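Local coordinates for sterol regulatory element-binding protein cleavage-activating protein (Schizosaccharomyces pombe, PDB 4YHC) that escorts sre1 so that it can be processed when sterol or oxygen is low, the portion here being its WD40 domain, probably cytoplasmic, at residues H256-P261 / Y302-E307; S285-C290 / I313-W318. The protein carries 9 engineered substitutions. One frame throughout, in Å; residues are numbered along the deposited sequence.

Contact 1: residues H256-P261 / Y302-E307; sequences HSFTLP and YYYGNE
Phe258 and Tyr304 form an edge-to-face aromatic pair, ring centroids 5.1 Å apart and planes inclined at 56°. The phenylalanine brings CD2 over the tyrosine face, offset toward the rim, 3.8 Å from Tyr304 CZ. A CH-pi contact follows two residues further on. Leu260 holds CG beside its backbone N, anti to the carbonyl carbon (chi1 -69°), and its CD2 branch sits over one face of the Tyr302 ring, 3.7 Å from the centroid. Leucine and tyrosine lie alongside each other, pointing opposite ways.

The case illustrates how neighbouring blades of a WD40 propeller are packed: strand 253-259 is the outer strand of one blade, strand 299-304 belongs to the next, and side chains rather than backbone bonds join them. Tip to tip, Pro261 CD meets Tyr302 OH at 3.2 Å. An alanine at Tyr302 would probably open a gap between the blades, leaving Leu260 CD2 and the Pro261 ring without their aromatic partner.

Polar contact runs through one water. It donates to Thr259 O at 2.6 Å and accepts from Tyr304 OH at 2.7 Å, lying in the plane of the tyrosine ring. Phe289 also packs against both Phe258 and Tyr304.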
loop_
_atom_site.group_PDB
_atom_site.type_symbol
_atom_site.label_atom_id
_atom_site.label_comp_id
_atom_site.label_asym_id
_atom_site.label_seq_id
_atom_site.Cartn_x
_atom_site.Cartn_y
_atom_site.Cartn_z
ATOM N N HIS A 256 -9.136 -5.788 -19.495
ATOM C CA HIS A 256 -8.941 -7.228 -19.453
ATOM C C HIS A 256 -9.601 -7.786 -18.218
ATOM O O HIS A 256 -9.723 -7.061 -17.227
ATOM C CB HIS A 256 -7.481 -7.523 -19.368
ATOM C CG HIS A 256 -7.123 -8.957 -19.498
ATOM N ND1 HIS A 256 -7.351 -9.677 -20.650
ATOM C CD2 HIS A 256 -6.459 -9.788 -18.661
ATOM C CE1 HIS A 256 -6.844 -10.881 -20.519
ATOM N NE2 HIS A 256 -6.301 -10.973 -19.311
ATOM N N SER A 257 -9.963 -9.077 -18.278
ATOM C CA SER A 257 -10.414 -9.841 -17.134
ATOM C C SER A 257 -9.432 -10.917 -16.941
ATOM O O SER A 257 -9.135 -11.674 -17.867
ATOM C CB SER A 257 -11.805 -10.420 -17.353
ATOM O OG SER A 257 -12.668 -9.311 -17.457
ATOM N N PHE A 258 -8.808 -10.909 -15.778
ATOM C CA PHE A 258 -7.864 -11.938 -15.410
ATOM C C PHE A 258 -8.705 -13.053 -14.785
ATOM O O PHE A 258 -9.692 -12.765 -14.180
ATOM C CB PHE A 258 -6.836 -11.422 -14.360
ATOM C CG PHE A 258 -5.874 -10.363 -14.901
ATOM C CD1 PHE A 258 -6.261 -9.059 -15.016
ATOM C CD2 PHE A 258 -4.608 -10.699 -15.279
ATOM C CE1 PHE A 258 -5.382 -8.074 -15.474
ATOM C CE2 PHE A 258 -3.715 -9.728 -15.708
ATOM C CZ PHE A 258 -4.122 -8.428 -15.842
ATOM N N THR A 259 -8.282 -14.308 -14.916
ATOM C CA THR A 259 -9.009 -15.433 -14.311
ATOM C C THR A 259 -8.341 -15.826 -13.014
ATOM O O THR A 259 -7.147 -16.084 -13.012
ATOM C CB THR A 259 -9.013 -16.665 -15.264
ATOM O OG1 THR A 259 -9.572 -16.262 -16.509
ATOM C CG2 THR A 259 -9.912 -17.769 -14.706
ATOM N N LEU A 260 -9.108 -15.772 -11.919
ATOM C CA LEU A 260 -8.617 -16.069 -10.572
ATOM C C LEU A 260 -9.599 -16.948 -9.829
ATOM O O LEU A 260 -10.780 -16.989 -10.144
ATOM C CB LEU A 260 -8.398 -14.771 -9.728
ATOM C CG LEU A 260 -7.221 -13.942 -10.272
ATOM C CD1 LEU A 260 -7.201 -12.618 -9.514
ATOM C CD2 LEU A 260 -5.854 -14.630 -10.166
ATOM N N PRO A 261 -9.137 -17.575 -8.781
ATOM C CA PRO A 261 -10.075 -18.240 -7.873
ATOM C C PRO A 261 -10.725 -17.232 -6.974
ATOM O O PRO A 261 -10.401 -16.010 -7.053
ATOM C CB PRO A 261 -9.184 -19.206 -7.103
ATOM C CG PRO A 261 -7.854 -18.610 -7.128
ATOM C CD PRO A 261 -7.717 -17.830 -8.415
ATOM N N TYR A 302 0.114 -14.245 -7.618
ATOM C CA TYR A 302 0.105 -14.527 -9.025
ATOM C C TYR A 302 0.961 -13.466 -9.700
ATOM O O TYR A 302 0.758 -12.235 -9.451
ATOM C CB TYR A 302 -1.309 -14.436 -9.559
ATOM C CG TYR A 302 -2.176 -15.639 -9.357
ATOM C CD1 TYR A 302 -2.342 -16.201 -8.110
ATOM C CD2 TYR A 302 -2.885 -16.181 -10.422
ATOM C CE1 TYR A 302 -3.185 -17.284 -7.912
ATOM C CE2 TYR A 302 -3.718 -17.291 -10.249
ATOM C CZ TYR A 302 -3.857 -17.823 -8.987
ATOM O OH TYR A 302 -4.710 -18.828 -8.825
ATOM N N TYR A 303 1.922 -13.930 -10.453
ATOM C CA TYR A 303 2.871 -13.110 -11.198
ATOM C C TYR A 303 2.699 -13.363 -12.698
ATOM O O TYR A 303 2.746 -14.553 -13.182
ATOM C CB TYR A 303 4.297 -13.468 -10.770
ATOM C CG TYR A 303 5.365 -12.798 -11.593
ATOM C CD1 TYR A 303 5.771 -11.465 -11.319
ATOM C CD2 TYR A 303 5.993 -13.470 -12.633
ATOM C CE1 TYR A 303 6.764 -10.843 -12.086
ATOM C CE2 TYR A 303 6.990 -12.877 -13.385
ATOM C CZ TYR A 303 7.379 -11.563 -13.085
ATOM O OH TYR A 303 8.336 -10.974 -13.858
ATOM N N TYR A 304 2.489 -12.283 -13.443
ATOM C CA TYR A 304 2.329 -12.350 -14.889
ATOM C C TYR A 304 3.457 -11.609 -15.592
ATOM O O TYR A 304 3.723 -10.448 -15.291
ATOM C CB TYR A 304 0.999 -11.727 -15.319
ATOM C CG TYR A 304 -0.224 -12.266 -14.619
ATOM C CD1 TYR A 304 -0.674 -11.701 -13.437
ATOM C CD2 TYR A 304 -0.941 -13.327 -15.150
ATOM C CE1 TYR A 304 -1.797 -12.184 -12.798
ATOM C CE2 TYR A 304 -2.066 -13.818 -14.518
ATOM C CZ TYR A 304 -2.488 -13.241 -13.343
ATOM O OH TYR A 304 -3.606 -13.721 -12.707
ATOM N N GLY A 305 4.112 -12.273 -16.535
ATOM C CA GLY A 305 5.117 -11.615 -17.347
ATOM C C GLY A 305 6.371 -12.414 -17.634
ATOM O O GLY A 305 6.728 -13.328 -16.895
ATOM N N ASN A 306 7.043 -12.050 -18.720
ATOM C CA ASN A 306 8.329 -12.633 -19.069
ATOM C C ASN A 306 9.455 -11.817 -18.449
ATOM O O ASN A 306 10.623 -12.186 -18.538
ATOM C CB ASN A 306 8.497 -12.695 -20.587
ATOM C CG ASN A 306 7.290 -13.289 -21.283
ATOM O OD1 ASN A 306 6.223 -13.430 -20.688
ATOM N ND2 ASN A 306 7.454 -13.646 -22.552
ATOM N N GLU A 307 9.082 -10.703 -17.820
ATOM C CA GLU A 307 10.019 -9.840 -17.099
ATOM C C GLU A 307 10.704 -8.798 -17.983
ATOM O O GLU A 307 10.597 -8.837 -19.210
ATOM C CB GLU A 307 11.059 -10.671 -16.342
ATOM C CG GLU A 307 12.096 -9.850 -15.590
ATOM C CD GLU A 307 11.479 -8.783 -14.704
ATOM O OE1 GLU A 307 12.241 -8.052 -14.041
ATOM O OE2 GLU A 307 10.237 -8.673 -14.671
HETATM O O HOH W 1 -4.891 -15.596 -14.118
#

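Contact 2: residues S285-C290 / I313-W318; sequences SSISFC and IILNKW
Ile287 CD1 and Leu315 CD2 stand 3.4 Å apart, tighter than ordinary van der Waals contact between methyl groups, although segments 285-290 and 313-318 exchange no hydrogen bonds. The side chains meet obliquely, methyl against methyl. In Ile287 the outer methyl is fully extended, CD1 anti to CA (chi2 175°), which carries it away from its own backbone and up to the leucine. The CD2 branch of Leu315 does all of the touching, reaching Ile287 CG1 as well, at 4.2 Å.

Ile313 makes a looser approach. Its CD1 lies 4.1 Å from Ser286 CA and equally far from Ser285 O, so the methyl rests on backbone rather than on the serine side chains, whose CB atoms point away. It also comes within 4.3 Å of Ile287 CG1.

The geometry belongs to a sheet that splits as it leaves a propeller blade. Strand 281-292 pairs with strand 299-304 along one part and with strand 311-317 along another; between the short segments 286-290 and 313-317 the directions differ by 63°, with the axes 8.8 Å apart at closest. Strand 311-317 lies in an insertion that precedes strand 344-349. It contains a classic beta bulge, in which Leu315 and Asn316 both face Phe282; the turned backbone at Leu315 (psi -34°) is part of it. Within the bulge, Asn316 OD1 accepts a weak hydrogen bond from Lys317 N at 2.8 Å.

Val284 packs on both Ile313 and Leu315, Leu342 touches Ile313, and Val272 meets Ile287. The polar ends are bound elsewhere: Ser285 OG to Asn274 and Arg276, Ser286 OG to Ser273, and Asn316 ND2 to Ala233 O and Asp248 OD1 in the preceding blade.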
loop_
_atom_site.group_PDB
_atom_site.type_symbol
_atom_site.label_atom_id
_atom_site.label_comp_id
_atom_site.label_asym_id
_atom_site.label_seq_id
_atom_site.Cartn_x
_atom_site.Cartn_y
_atom_site.Cartn_z
ATOM N N SER A 285 6.716 -4.099 -17.059
ATOM C CA SER A 285 7.365 -5.333 -17.419
ATOM C C SER A 285 6.612 -6.557 -16.852
ATOM O O SER A 285 6.824 -7.658 -17.355
ATOM C CB SER A 285 8.789 -5.408 -16.858
ATOM O OG SER A 285 9.619 -4.398 -17.406
ATOM N N SER A 286 5.782 -6.355 -15.832
ATOM C CA SER A 286 5.081 -7.478 -15.099
ATOM C C SER A 286 3.977 -6.975 -14.229
ATOM O O SER A 286 3.958 -5.766 -13.915
ATOM C CB SER A 286 5.988 -8.359 -14.263
ATOM O OG SER A 286 6.589 -7.695 -13.159
ATOM N N ILE A 287 3.021 -7.860 -13.898
ATOM C CA ILE A 287 1.939 -7.503 -12.982
ATOM C C ILE A 287 1.900 -8.618 -11.963
ATOM O O ILE A 287 1.964 -9.812 -12.352
ATOM C CB ILE A 287 0.592 -7.474 -13.703
ATOM C CG1 ILE A 287 0.674 -6.668 -14.977
ATOM C CG2 ILE A 287 -0.520 -6.953 -12.779
ATOM C CD1 ILE A 287 -0.609 -6.703 -15.806
ATOM N N SER A 288 1.686 -8.270 -10.700
ATOM C CA SER A 288 1.602 -9.255 -9.595
ATOM C C SER A 288 0.385 -8.935 -8.793
ATOM O O SER A 288 0.107 -7.721 -8.469
ATOM C CB SER A 288 2.766 -9.166 -8.658
ATOM O OG SER A 288 4.001 -9.442 -9.252
ATOM N N PHE A 289 -0.341 -10.000 -8.432
ATOM C CA PHE A 289 -1.526 -9.901 -7.547
ATOM C C PHE A 289 -1.201 -10.658 -6.274
ATOM O O PHE A 289 -0.537 -11.715 -6.343
ATOM C CB PHE A 289 -2.791 -10.562 -8.116
ATOM C CG PHE A 289 -3.272 -10.024 -9.397
ATOM C CD1 PHE A 289 -3.211 -8.655 -9.684
ATOM C CD2 PHE A 289 -3.850 -10.835 -10.324
ATOM C CE1 PHE A 289 -3.682 -8.137 -10.886
ATOM C CE2 PHE A 289 -4.333 -10.315 -11.519
ATOM C CZ PHE A 289 -4.198 -8.952 -11.819
ATOM N N CYS A 290 -1.715 -10.168 -5.160
ATOM C CA CYS A 290 -1.669 -10.832 -3.877
ATOM C C CYS A 290 -3.068 -10.873 -3.359
ATOM O O CYS A 290 -3.775 -9.889 -3.384
ATOM C CB CYS A 290 -0.796 -10.054 -2.863
ATOM S SG CYS A 290 -0.726 -10.832 -1.228
ATOM N N ILE A 313 4.234 -5.068 -21.208
ATOM C CA ILE A 313 2.810 -5.113 -21.344
ATOM C C ILE A 313 2.360 -3.726 -21.350
ATOM O O ILE A 313 2.813 -2.920 -20.473
ATOM C CB ILE A 313 2.302 -5.798 -20.051
ATOM C CG1 ILE A 313 2.855 -7.210 -19.960
ATOM C CG2 ILE A 313 0.812 -5.776 -19.880
ATOM C CD1 ILE A 313 2.870 -7.745 -18.525
ATOM N N ILE A 314 1.418 -3.402 -22.233
ATOM C CA ILE A 314 0.774 -2.143 -22.217
ATOM C C ILE A 314 -0.470 -2.269 -21.366
ATOM O O ILE A 314 -1.420 -2.902 -21.809
ATOM C CB ILE A 314 0.379 -1.697 -23.652
ATOM C CG1 ILE A 314 1.607 -1.419 -24.487
ATOM C CG2 ILE A 314 -0.554 -0.500 -23.625
ATOM C CD1 ILE A 314 1.313 -1.416 -25.986
ATOM N N LEU A 315 -0.459 -1.644 -20.154
ATOM C CA LEU A 315 -1.565 -1.649 -19.231
ATOM C C LEU A 315 -2.628 -0.677 -19.554
ATOM O O LEU A 315 -3.756 -0.901 -19.220
ATOM C CB LEU A 315 -1.139 -1.262 -17.799
ATOM C CG LEU A 315 -0.627 -2.245 -16.779
ATOM C CD1 LEU A 315 -0.639 -1.543 -15.394
ATOM C CD2 LEU A 315 -1.409 -3.549 -16.832
ATOM N N ASN A 316 -2.303 0.476 -20.106
ATOM C CA ASN A 316 -3.337 1.411 -20.410
ATOM C C ASN A 316 -2.798 2.429 -21.442
ATOM O O ASN A 316 -1.599 2.447 -21.705
ATOM C CB ASN A 316 -3.855 2.117 -19.148
ATOM C CG ASN A 316 -5.175 2.801 -19.356
ATOM O OD1 ASN A 316 -5.827 2.630 -20.412
ATOM N ND2 ASN A 316 -5.600 3.595 -18.360
ATOM N N LYS A 317 -3.693 3.178 -22.064
ATOM C CA LYS A 317 -3.263 4.156 -23.073
ATOM C C LYS A 317 -4.032 5.408 -22.820
ATOM O O LYS A 317 -5.194 5.330 -22.467
ATOM C CB LYS A 317 -3.499 3.669 -24.524
ATOM C CG LYS A 317 -2.741 2.417 -24.893
ATOM C CD LYS A 317 -2.493 2.234 -26.371
ATOM C CE LYS A 317 -3.677 1.632 -27.078
ATOM N NZ LYS A 317 -3.596 1.820 -28.576
ATOM N N TRP A 318 -3.389 6.553 -23.056
ATOM C CA TRP A 318 -4.004 7.829 -22.941
ATOM C C TRP A 318 -5.257 7.940 -23.841
ATOM O O TRP A 318 -6.327 8.422 -23.401
ATOM C CB TRP A 318 -2.964 8.899 -23.334
ATOM C CG TRP A 318 -3.342 10.268 -22.905
ATOM C CD1 TRP A 318 -3.990 11.222 -23.658
ATOM C CD2 TRP A 318 -3.145 10.849 -21.615
ATOM N NE1 TRP A 318 -4.157 12.339 -22.930
ATOM C CE2 TRP A 318 -3.685 12.147 -21.664
ATOM C CE3 TRP A 318 -2.592 10.391 -20.404
ATOM C CZ2 TRP A 318 -3.703 12.994 -20.548
ATOM C CZ3 TRP A 318 -2.573 11.230 -19.321
ATOM C CH2 TRP A 318 -3.126 12.522 -19.390
#

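How the contacts relate
Contacts 1 and 2 have centres about 9 Å apart and meet through adjacent strands of one sheet. Segments 285-290 and 302-307 run side by side, with probable backbone hydrogen bonds from Phe289 N to Tyr302 O at 2.7 Å and from Tyr304 N to Ile287 O at 2.8 Å. Ile287 therefore serves both: its backbone holds Tyr304, while its side chain meets Leu315 in contact 2 and is touched by Phe258 from contact 1. Contact 1 joins this sheet to the preceding blade, whereas contact 2 lies within it, where strand 281-292 passes from strand 299-304 to strand 311-317. The segments interleave along the chain. Both contacts fall within the region that, by similarity, probably interacts with sre1.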